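Local coordinates for hemolysin activator protein CdiB (Acinetobacter baumannii ACICU, PDB 6WIL) that probably exports its partner toxin across the outer membrane as the transporter of a two-partner, contact-dependent growth inhibition system, at residues R413-T425 / Y436-L449. Numbering follows the deposited sequence.
With C8E ((hydroxyethyloxy)tri(ethyloxy)octane), chain D.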
# COMPACT_ATOMS: atom_id res chain seq x y z
N ARG A 413 -11.70 19.50 -17.32
CA ARG A 413 -12.21 18.13 -17.34
C ARG A 413 -11.26 17.20 -18.09
O ARG A 413 -11.61 16.60 -19.11
CB ARG A 413 -13.62 18.07 -17.93
CG ARG A 413 -14.67 18.81 -17.12
CD ARG A 413 -16.03 18.75 -17.79
NE ARG A 413 -16.56 17.39 -17.87
CZ ARG A 413 -17.39 16.86 -16.98
NH1 ARG A 413 -17.82 15.61 -17.14
NH2 ARG A 413 -17.78 17.57 -15.94
N ALA A 414 -10.04 17.09 -17.56
CA ALA A 414 -9.02 16.23 -18.14
C ALA A 414 -8.97 14.92 -17.36
O ALA A 414 -8.39 14.89 -16.26
CB ALA A 414 -7.66 16.92 -18.13
N PRO A 415 -9.55 13.83 -17.87
CA PRO A 415 -9.56 12.57 -17.10
C PRO A 415 -8.33 11.72 -17.36
O PRO A 415 -7.94 11.49 -18.51
CB PRO A 415 -10.83 11.88 -17.60
CG PRO A 415 -10.94 12.33 -19.03
CD PRO A 415 -10.34 13.72 -19.11
N LEU A 416 -7.69 11.25 -16.29
CA LEU A 416 -6.52 10.40 -16.40
C LEU A 416 -6.75 9.12 -15.61
O LEU A 416 -7.18 9.17 -14.45
CB LEU A 416 -5.27 11.12 -15.88
CG LEU A 416 -3.96 10.38 -16.19
CD1 LEU A 416 -3.74 10.34 -17.69
CD2 LEU A 416 -2.78 11.01 -15.48
N TRP A 417 -6.47 7.99 -16.24
CA TRP A 417 -6.54 6.69 -15.59
C TRP A 417 -5.13 6.23 -15.26
O TRP A 417 -4.25 6.22 -16.12
CB TRP A 417 -7.23 5.66 -16.49
CG TRP A 417 -8.70 5.86 -16.58
CD1 TRP A 417 -9.37 6.66 -17.47
CD2 TRP A 417 -9.70 5.26 -15.76
NE1 TRP A 417 -10.72 6.59 -17.25
CE2 TRP A 417 -10.95 5.73 -16.20
CE3 TRP A 417 -9.66 4.36 -14.69
CZ2 TRP A 417 -12.15 5.34 -15.61
CZ3 TRP A 417 -10.85 3.97 -14.10
CH2 TRP A 417 -12.08 4.47 -14.56
N SER A 418 -4.92 5.85 -14.00
CA SER A 418 -3.63 5.36 -13.54
C SER A 418 -3.81 4.02 -12.86
O SER A 418 -4.83 3.77 -12.21
CB SER A 418 -2.96 6.36 -12.59
OG SER A 418 -2.55 7.52 -13.28
N ALA A 419 -2.81 3.16 -13.00
CA ALA A 419 -2.88 1.83 -12.43
C ALA A 419 -1.49 1.40 -11.98
O ALA A 419 -0.48 1.88 -12.50
CB ALA A 419 -3.46 0.82 -13.42
N ASP A 420 -1.47 0.49 -11.01
CA ASP A 420 -0.23 0.02 -10.41
C ASP A 420 -0.38 -1.44 -10.03
O ASP A 420 -1.46 -1.88 -9.63
CB ASP A 420 0.13 0.84 -9.17
CG ASP A 420 0.78 2.15 -9.52
OD1 ASP A 420 1.90 2.11 -10.05
OD2 ASP A 420 0.15 3.21 -9.29
N LEU A 421 0.71 -2.18 -10.15
CA LEU A 421 0.71 -3.58 -9.76
C LEU A 421 2.11 -3.96 -9.32
O LEU A 421 3.09 -3.64 -10.00
CB LEU A 421 0.25 -4.47 -10.92
CG LEU A 421 -0.20 -5.88 -10.52
CD1 LEU A 421 -1.34 -6.33 -11.41
CD2 LEU A 421 0.96 -6.86 -10.61
N ARG A 422 2.20 -4.64 -8.18
CA ARG A 422 3.48 -5.14 -7.69
C ARG A 422 3.30 -6.57 -7.20
O ARG A 422 2.25 -6.91 -6.63
CB ARG A 422 4.03 -4.26 -6.56
CG ARG A 422 4.38 -2.84 -7.00
CD ARG A 422 5.14 -2.10 -5.92
NE ARG A 422 4.39 -2.07 -4.66
CZ ARG A 422 4.87 -1.61 -3.51
NH1 ARG A 422 6.11 -1.16 -3.45
NH2 ARG A 422 4.11 -1.62 -2.42
N TYR A 423 4.32 -7.39 -7.43
CA TYR A 423 4.29 -8.79 -7.00
C TYR A 423 5.66 -9.19 -6.49
O TYR A 423 6.68 -8.88 -7.12
CB TYR A 423 3.86 -9.71 -8.15
CG TYR A 423 3.81 -11.17 -7.78
CD1 TYR A 423 2.76 -11.68 -7.02
CD2 TYR A 423 4.79 -12.05 -8.21
CE1 TYR A 423 2.70 -13.01 -6.69
CE2 TYR A 423 4.74 -13.39 -7.88
CZ TYR A 423 3.70 -13.87 -7.12
OH TYR A 423 3.64 -15.20 -6.79
N THR A 424 5.68 -9.87 -5.35
CA THR A 424 6.91 -10.33 -4.71
C THR A 424 6.70 -11.76 -4.22
O THR A 424 5.65 -12.08 -3.66
CB THR A 424 7.30 -9.43 -3.53
OG1 THR A 424 7.88 -8.22 -4.02
CG2 THR A 424 8.28 -10.12 -2.60
N THR A 425 7.70 -12.61 -4.45
CA THR A 425 7.68 -13.95 -3.88
C THR A 425 9.10 -14.44 -3.73
O THR A 425 9.98 -14.09 -4.53
CB THR A 425 6.88 -14.93 -4.75
OG1 THR A 425 6.81 -16.20 -4.08
CG2 THR A 425 7.52 -15.11 -6.11
N TYR A 436 11.81 -12.84 -6.31
CA TYR A 436 11.39 -12.31 -7.60
C TYR A 436 10.48 -11.11 -7.37
O TYR A 436 9.59 -11.14 -6.52
CB TYR A 436 10.65 -13.36 -8.44
CG TYR A 436 9.95 -12.78 -9.65
CD1 TYR A 436 10.65 -12.50 -10.81
CD2 TYR A 436 8.59 -12.51 -9.62
CE1 TYR A 436 10.01 -11.97 -11.92
CE2 TYR A 436 7.94 -11.99 -10.71
CZ TYR A 436 8.66 -11.72 -11.86
OH TYR A 436 8.01 -11.19 -12.95
N ARG A 437 10.70 -10.05 -8.15
CA ARG A 437 9.98 -8.80 -7.98
C ARG A 437 9.52 -8.27 -9.32
O ARG A 437 10.32 -8.15 -10.25
CB ARG A 437 10.87 -7.76 -7.28
CG ARG A 437 10.21 -6.41 -7.12
CD ARG A 437 9.51 -6.31 -5.79
NE ARG A 437 8.88 -5.01 -5.60
CZ ARG A 437 9.54 -3.90 -5.31
NH1 ARG A 437 8.89 -2.76 -5.15
NH2 ARG A 437 10.86 -3.92 -5.18
N LEU A 438 8.23 -7.93 -9.41
CA LEU A 438 7.67 -7.30 -10.60
C LEU A 438 6.95 -6.02 -10.21
O LEU A 438 6.08 -6.04 -9.33
CB LEU A 438 6.70 -8.24 -11.33
CG LEU A 438 5.97 -7.67 -12.55
CD1 LEU A 438 5.95 -8.67 -13.69
CD2 LEU A 438 4.54 -7.26 -12.19
N ASN A 439 7.31 -4.92 -10.86
CA ASN A 439 6.64 -3.63 -10.70
C ASN A 439 6.02 -3.23 -12.03
O ASN A 439 6.70 -3.22 -13.06
CB ASN A 439 7.63 -2.55 -10.25
CG ASN A 439 8.27 -2.87 -8.92
OD1 ASN A 439 7.63 -3.43 -8.03
ND2 ASN A 439 9.54 -2.52 -8.78
N TRP A 440 4.73 -2.89 -12.00
CA TRP A 440 4.01 -2.48 -13.20
C TRP A 440 3.22 -1.21 -12.92
O TRP A 440 2.50 -1.14 -11.92
CB TRP A 440 3.07 -3.58 -13.69
CG TRP A 440 2.26 -3.17 -14.88
CD1 TRP A 440 2.61 -3.30 -16.19
CD2 TRP A 440 0.97 -2.55 -14.87
NE1 TRP A 440 1.61 -2.81 -17.00
CE2 TRP A 440 0.59 -2.34 -16.21
CE3 TRP A 440 0.09 -2.15 -13.86
CZ2 TRP A 440 -0.62 -1.76 -16.57
CZ3 TRP A 440 -1.11 -1.57 -14.21
CH2 TRP A 440 -1.45 -1.38 -15.55
N ARG A 441 3.35 -0.23 -13.81
CA ARG A 441 2.59 1.01 -13.73
C ARG A 441 2.07 1.35 -15.12
O ARG A 441 2.79 1.19 -16.11
CB ARG A 441 3.46 2.15 -13.18
CG ARG A 441 2.81 3.52 -13.25
CD ARG A 441 3.36 4.44 -12.18
NE ARG A 441 3.13 3.91 -10.84
CZ ARG A 441 3.43 4.55 -9.72
NH1 ARG A 441 3.19 4.00 -8.54
NH2 ARG A 441 3.96 5.76 -9.78
N GLY A 442 0.83 1.81 -15.19
CA GLY A 442 0.20 2.10 -16.46
C GLY A 442 -0.65 3.34 -16.39
O GLY A 442 -1.21 3.68 -15.35
N GLN A 443 -0.74 4.02 -17.53
CA GLN A 443 -1.51 5.25 -17.65
C GLN A 443 -2.26 5.25 -18.98
O GLN A 443 -1.70 4.91 -20.02
CB GLN A 443 -0.59 6.48 -17.56
CG GLN A 443 -1.23 7.77 -18.02
CD GLN A 443 -0.30 8.95 -17.84
OE1 GLN A 443 0.34 9.10 -16.80
NE2 GLN A 443 -0.21 9.80 -18.86
N TYR A 444 -3.54 5.64 -18.93
CA TYR A 444 -4.38 5.74 -20.11
C TYR A 444 -5.11 7.08 -20.09
O TYR A 444 -5.82 7.38 -19.13
CB TYR A 444 -5.38 4.59 -20.19
CG TYR A 444 -6.50 4.83 -21.18
CD1 TYR A 444 -6.30 4.69 -22.54
CD2 TYR A 444 -7.76 5.22 -20.74
CE1 TYR A 444 -7.32 4.92 -23.45
CE2 TYR A 444 -8.79 5.45 -21.64
CZ TYR A 444 -8.56 5.30 -22.99
OH TYR A 444 -9.59 5.53 -23.88
N ALA A 445 -4.94 7.86 -21.15
CA ALA A 445 -5.57 9.18 -21.26
C ALA A 445 -6.54 9.19 -22.43
O ALA A 445 -6.11 9.06 -23.59
CB ALA A 445 -4.51 10.26 -21.45
N PRO A 446 -7.85 9.34 -22.20
CA PRO A 446 -8.78 9.45 -23.33
C PRO A 446 -8.57 10.70 -24.17
O PRO A 446 -8.79 10.65 -25.39
CB PRO A 446 -10.16 9.46 -22.65
CG PRO A 446 -9.94 8.82 -21.32
CD PRO A 446 -8.55 9.21 -20.91
N LYS A 447 -8.15 11.81 -23.57
CA LYS A 447 -7.99 13.07 -24.28
C LYS A 447 -6.53 13.47 -24.33
O LYS A 447 -5.65 12.82 -23.76
CB LYS A 447 -8.83 14.17 -23.62
CG LYS A 447 -10.29 13.79 -23.42
CD LYS A 447 -10.87 13.20 -24.69
CE LYS A 447 -12.32 12.80 -24.51
NZ LYS A 447 -12.54 11.32 -24.46
N ILE A 448 -6.27 14.57 -25.04
CA ILE A 448 -4.92 15.10 -25.16
C ILE A 448 -4.46 15.60 -23.79
O ILE A 448 -5.21 16.22 -23.04
CB ILE A 448 -4.88 16.23 -26.20
CG1 ILE A 448 -5.30 15.71 -27.57
CG2 ILE A 448 -3.50 16.87 -26.25
CD1 ILE A 448 -4.57 14.46 -27.99
N LEU A 449 -3.20 15.30 -23.47
CA LEU A 449 -2.58 15.75 -22.23
C LEU A 449 -1.55 16.84 -22.53
O LEU A 449 -0.96 16.87 -23.61
CB LEU A 449 -1.90 14.60 -21.50
CG LEU A 449 -2.78 13.48 -20.96
CD1 LEU A 449 -1.92 12.41 -20.33
CD2 LEU A 449 -3.79 14.02 -19.96
C1 C8E D . -9.57 0.98 -16.48
C2 C8E D . -8.22 1.62 -16.80
C3 C8E D . -7.22 1.31 -15.68
C4 C8E D . -5.86 1.90 -16.04
C5 C8E D . -5.25 1.12 -17.20
C6 C8E D . -4.00 1.85 -17.68
C7 C8E D . -3.00 0.83 -18.23
C8 C8E D . -3.19 0.70 -19.74
O9 C8E D . -1.99 1.06 -20.36
C10 C8E D . -2.01 1.01 -21.76
C11 C8E D . -0.76 1.68 -22.32
O12 C8E D . -0.20 0.88 -23.31
C13 C8E D . 0.81 1.50 -24.06
C14 C8E D . 1.33 0.55 -25.13
O15 C8E D . 1.11 -0.78 -24.74
C16 C8E D . 1.67 -1.72 -25.61
C17 C8E D . 1.85 -3.06 -24.89
O18 C8E D . 0.61 -3.62 -24.58
C19 C8E D . 0.66 -4.97 -24.22
C20 C8E D . 0.10 -5.15 -22.81
O21 C8E D . -1.21 -4.65 -22.74
O HOH W 1 -7.55 12.19 -21.22
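W440 meets A419 and L421 across a beta hairpin of the 16-stranded transmembrane barrel, where strands 414-429 and 432-444 run antiparallel. Paired backbone hydrogen bonds link W417 with Y444, A419 with G442, L421 with W440, Y423 with L438 and T425 with Y436. Apart from G442, the residues of these pairs put their side chains on the outer face, which carries a detergent molecule, whereas D420, R422, R437, N439 and R441 line the polar inner face, where R422 and R441 reach helix 8-27.

The W440 side chain leans toward strand 414-429, its CG anti to the backbone N (chi1 177°), which brings the CE3-CZ3 edge of the ring against the backbone of 420-421. Its CB lies 4.1 Å from L421 CB, and CE3 comes closer to that same atom, at 3.7 Å. Farther out, CZ3 packs 3.4 Å from A419 CB, which sits at the ring edge near its plane, and CH2 touches both this methyl and C7 of the detergent's octyl chain. On the other limb CZ2 also meets C7, and NE1 is hydrogen-bonded to Q478 on the next strand. G442, without a side chain, brings its backbone N over one face of the indole. The alkyl chain then continues past A419 to W417, where C1 lies over one face of the ring, offset toward the rim, and C8E C2 is 3.7 Å from W417 CE3.

Inside, R441 and D420 run side by side and are modelled as a salt bridge through D420 OD1, whose position is doubtful. R422 NH1 lies 3.6 Å from R437 NH1, a like-charge approach probably eased by the salt bridges of R422 to D27 and D377. Near the end of the pairing, the Y423 and Y436 side chains cross at about a right angle, Y423 CD2 lying 4.0 Å from Y436 CE2.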